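Local coordinates for protein D-threo-3-hydroxyaspartate dehydratase (Delftia, PDB 3WQC) that uses pyridoxal 5'-phosphate to deaminate D-threo-3-hydroxyaspartate, giving oxaloacetate and ammonium, and also dehydrates L-threo- and L-erythro-3-hydroxyaspartate and D-serine, at residues 168-173 with 216-221. Residues are numbered along the deposited sequence; the frame is centred on the assembly and turned at random.
Sequences TLHDGG and AGLPCP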
ATOM      1  N   THR B 168      35.388  14.845   7.245  1.00  9.95           N
ATOM      2  CA  THR B 168      34.623  14.985   8.490  1.00 10.41           C
ATOM      3  C   THR B 168      34.518  13.586   9.147  1.00  9.36           C
ATOM      4  O   THR B 168      34.689  13.412  10.368  1.00 11.93           O
ATOM      5  CB  THR B 168      33.220  15.527   8.198  1.00 10.63           C
ATOM      6  OG1 THR B 168      33.340  16.848   7.678  1.00 12.33           O
ATOM      7  CG2 THR B 168      32.338  15.532   9.463  1.00 10.79           C
ATOM      8  N   LEU B 169      34.202  12.567   8.295  1.00  9.77           N
ATOM      9  CA  LEU B 169      34.111  11.204   8.840  1.00 11.57           C
ATOM     10  C   LEU B 169      35.456  10.668   9.320  1.00 10.98           C
ATOM     11  O   LEU B 169      35.600  10.171  10.457  1.00 12.50           O
ATOM     12  CB  LEU B 169      33.529  10.257   7.739  1.00 10.78           C
ATOM     13  CG  LEU B 169      32.058  10.563   7.404  1.00  9.98           C
ATOM     14  CD1 LEU B 169      31.697   9.785   6.092  1.00 11.45           C
ATOM     15  CD2 LEU B 169      31.092  10.228   8.549  1.00 12.45           C
ATOM     16  N   HIS B 170      36.477  10.792   8.444  1.00 11.48           N
ATOM     17  CA  HIS B 170      37.780  10.153   8.753  1.00 11.48           C
ATOM     18  C   HIS B 170      38.530  10.835   9.906  1.00 11.75           C
ATOM     19  O   HIS B 170      39.014  10.201  10.851  1.00 14.37           O
ATOM     20  CB  HIS B 170      38.602  10.164   7.484  1.00 11.56           C
ATOM     21  CG  HIS B 170      39.912   9.475   7.627  1.00 13.16           C
ATOM     22  ND1 HIS B 170      40.008   8.122   7.731  1.00 15.15           N
ATOM     23  CD2 HIS B 170      41.188   9.947   7.640  1.00 20.40           C
ATOM     24  CE1 HIS B 170      41.314   7.760   7.862  1.00 18.42           C
ATOM     25  NE2 HIS B 170      42.026   8.855   7.767  1.00 23.09           N
ATOM     26  N   ASP B 171      38.530  12.207   9.885  1.00 12.96           N
ATOM     27  CA  ASP B 171      39.213  12.979  10.919  1.00 14.12           C
ATOM     28  C   ASP B 171      38.423  12.807  12.220  1.00 14.04           C
ATOM     29  O   ASP B 171      39.002  12.921  13.321  1.00 17.83           O
ATOM     30  CB  ASP B 171      39.197  14.459  10.614  1.00 14.19           C
ATOM     31  CG  ASP B 171      40.016  14.821   9.417  1.00 15.50           C
ATOM     32  OD1 ASP B 171      40.895  14.068   8.966  1.00 18.76           O
ATOM     33  OD2 ASP B 171      39.771  15.981   8.886  1.00 19.32           O
ATOM     34  N   GLY B 172      37.095  12.549  12.097  1.00 13.63           N
ATOM     35  CA  GLY B 172      36.215  12.405  13.232  1.00 16.12           C
ATOM     36  C   GLY B 172      36.316  11.049  13.882  1.00 16.72           C
ATOM     37  O   GLY B 172      35.586  10.824  14.872  1.00 21.80           O
ATOM     38  N   GLY B 173      37.120  10.130  13.350  1.00 16.11           N
ATOM     39  CA  GLY B 173      37.307   8.795  13.924  1.00 17.26           C
ATOM     40  C   GLY B 173      36.318   7.749  13.513  1.00 14.49           C
ATOM     41  O   GLY B 173      36.306   6.616  14.031  1.00 18.43           O
ATOM     42  N   ALA B 216      42.758  12.084  -2.477  1.00 13.53           N
ATOM     43  CA  ALA B 216      42.914  12.959  -1.298  1.00 14.85           C
ATOM     44  C   ALA B 216      43.462  12.216  -0.105  1.00 14.68           C
ATOM     45  O   ALA B 216      43.488  12.764   1.022  1.00 17.77           O
ATOM     46  CB  ALA B 216      41.545  13.654  -0.986  1.00 18.05           C
ATOM     47  N   GLY B 217      43.847  10.938  -0.254  1.00 13.87           N
ATOM     48  CA  GLY B 217      44.405  10.172   0.898  1.00 15.11           C
ATOM     49  C   GLY B 217      43.381   9.542   1.790  1.00 11.89           C
ATOM     50  O   GLY B 217      43.745   9.059   2.854  1.00 16.22           O
ATOM     51  N   LEU B 218      42.104   9.546   1.341  1.00 13.02           N
ATOM     52  CA  LEU B 218      41.020   9.012   2.219  1.00 12.36           C
ATOM     53  C   LEU B 218      40.725   7.572   1.804  1.00 14.02           C
ATOM     54  O   LEU B 218      40.821   7.262   0.604  1.00 14.58           O
ATOM     55  CB  LEU B 218      39.720   9.856   2.024  1.00 12.89           C
ATOM     56  CG  LEU B 218      39.883  11.295   2.560  1.00 11.20           C
ATOM     57  CD1 LEU B 218      38.773  12.117   1.982  1.00 14.69           C
ATOM     58  CD2 LEU B 218      39.817  11.238   4.097  1.00 16.62           C
ATOM     59  N   PRO B 219      40.414   6.691   2.777  1.00 12.97           N
ATOM     60  CA  PRO B 219      40.072   5.318   2.367  1.00 13.84           C
ATOM     61  C   PRO B 219      38.742   5.291   1.652  1.00 13.98           C
ATOM     62  O   PRO B 219      37.793   6.078   1.987  1.00 15.67           O
ATOM     63  CB  PRO B 219      39.929   4.587   3.707  1.00 16.49           C
ATOM     64  CG  PRO B 219      39.548   5.678   4.723  1.00 17.42           C
ATOM     65  CD  PRO B 219      40.177   6.998   4.213  1.00 14.98           C
ATOM     66  N   CYS B 220      38.599   4.382   0.721  1.00 12.94           N
ATOM     67  CA  CYS B 220      37.284   4.167   0.047  1.00 14.91           C
ATOM     68  C   CYS B 220      37.283   2.750  -0.498  1.00 14.73           C
ATOM     69  O   CYS B 220      37.269   2.590  -1.706  1.00 17.87           O
ATOM     70  CB  CYS B 220      37.014   5.251  -1.018  1.00 15.74           C
ATOM     71  SG  CYS B 220      35.279   5.138  -1.575  1.00 16.53           S
ATOM     72  N   PRO B 221      37.236   1.715   0.416  1.00 12.14           N
ATOM     73  CA  PRO B 221      37.491   0.368  -0.155  1.00 14.92           C
ATOM     74  C   PRO B 221      36.299  -0.197  -0.949  1.00 13.67           C
ATOM     75  O   PRO B 221      36.510  -1.097  -1.778  1.00 19.32           O
ATOM     76  CB  PRO B 221      37.846  -0.449   1.069  1.00 18.03           C
ATOM     77  CG  PRO B 221      37.287   0.324   2.228  1.00 19.05           C
ATOM     78  CD  PRO B 221      37.365   1.775   1.889  1.00 14.17           C
TER
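His-170 leans from the last turn of helix 159-171 onto Leu-218 and Pro-219, two neighbouring residues of the loop that joins helix 192-215 to strand 222-225. Pro-219 CD sits over one face of the imidazole, 3.6 Å above its plane; it stands 4.0 Å from the centroid of the His-170 ring and 26° off the ring normal, which meets the geometry of a CH-pi contact. The carbon is offset toward the ND1-CE1 edge of the ring, with Pro-219 CD 3.7 Å from His-170 ND1 and 3.9 Å from His-170 CE1. The first torsion of His-170, -176°, turns CG away from the backbone N and carries the imidazole across to the loop. Leu-218 meets the root of this side chain through one methyl, its CD2 lying 3.8 Å from His-170 CB and 3.9 Å from His-170 CG; the two side chains run antiparallel alongside one another, and the methyl approaches the ring obliquely. Leu-218 also packs on Leu-213 of helix 192-215 and Leu-176 of strand 175-180. Both helices end in Schellman motifs, with Gly-173 and Gly-217 at positive phi. The contact thus ties the last turn of helix 159-171 to the loop that follows the next outer helix, 192-215, in the barrel domain of this alanine racemase-like fold, away from the cofactor and metal sites. Only 120 Å² is buried, summed over both sides, and the segments share no hydrogen bond or salt bridge; their direct attraction is van der Waals packing plus one CH-pi interaction, so the contact probably does not depend strongly on whether the histidine is protonated.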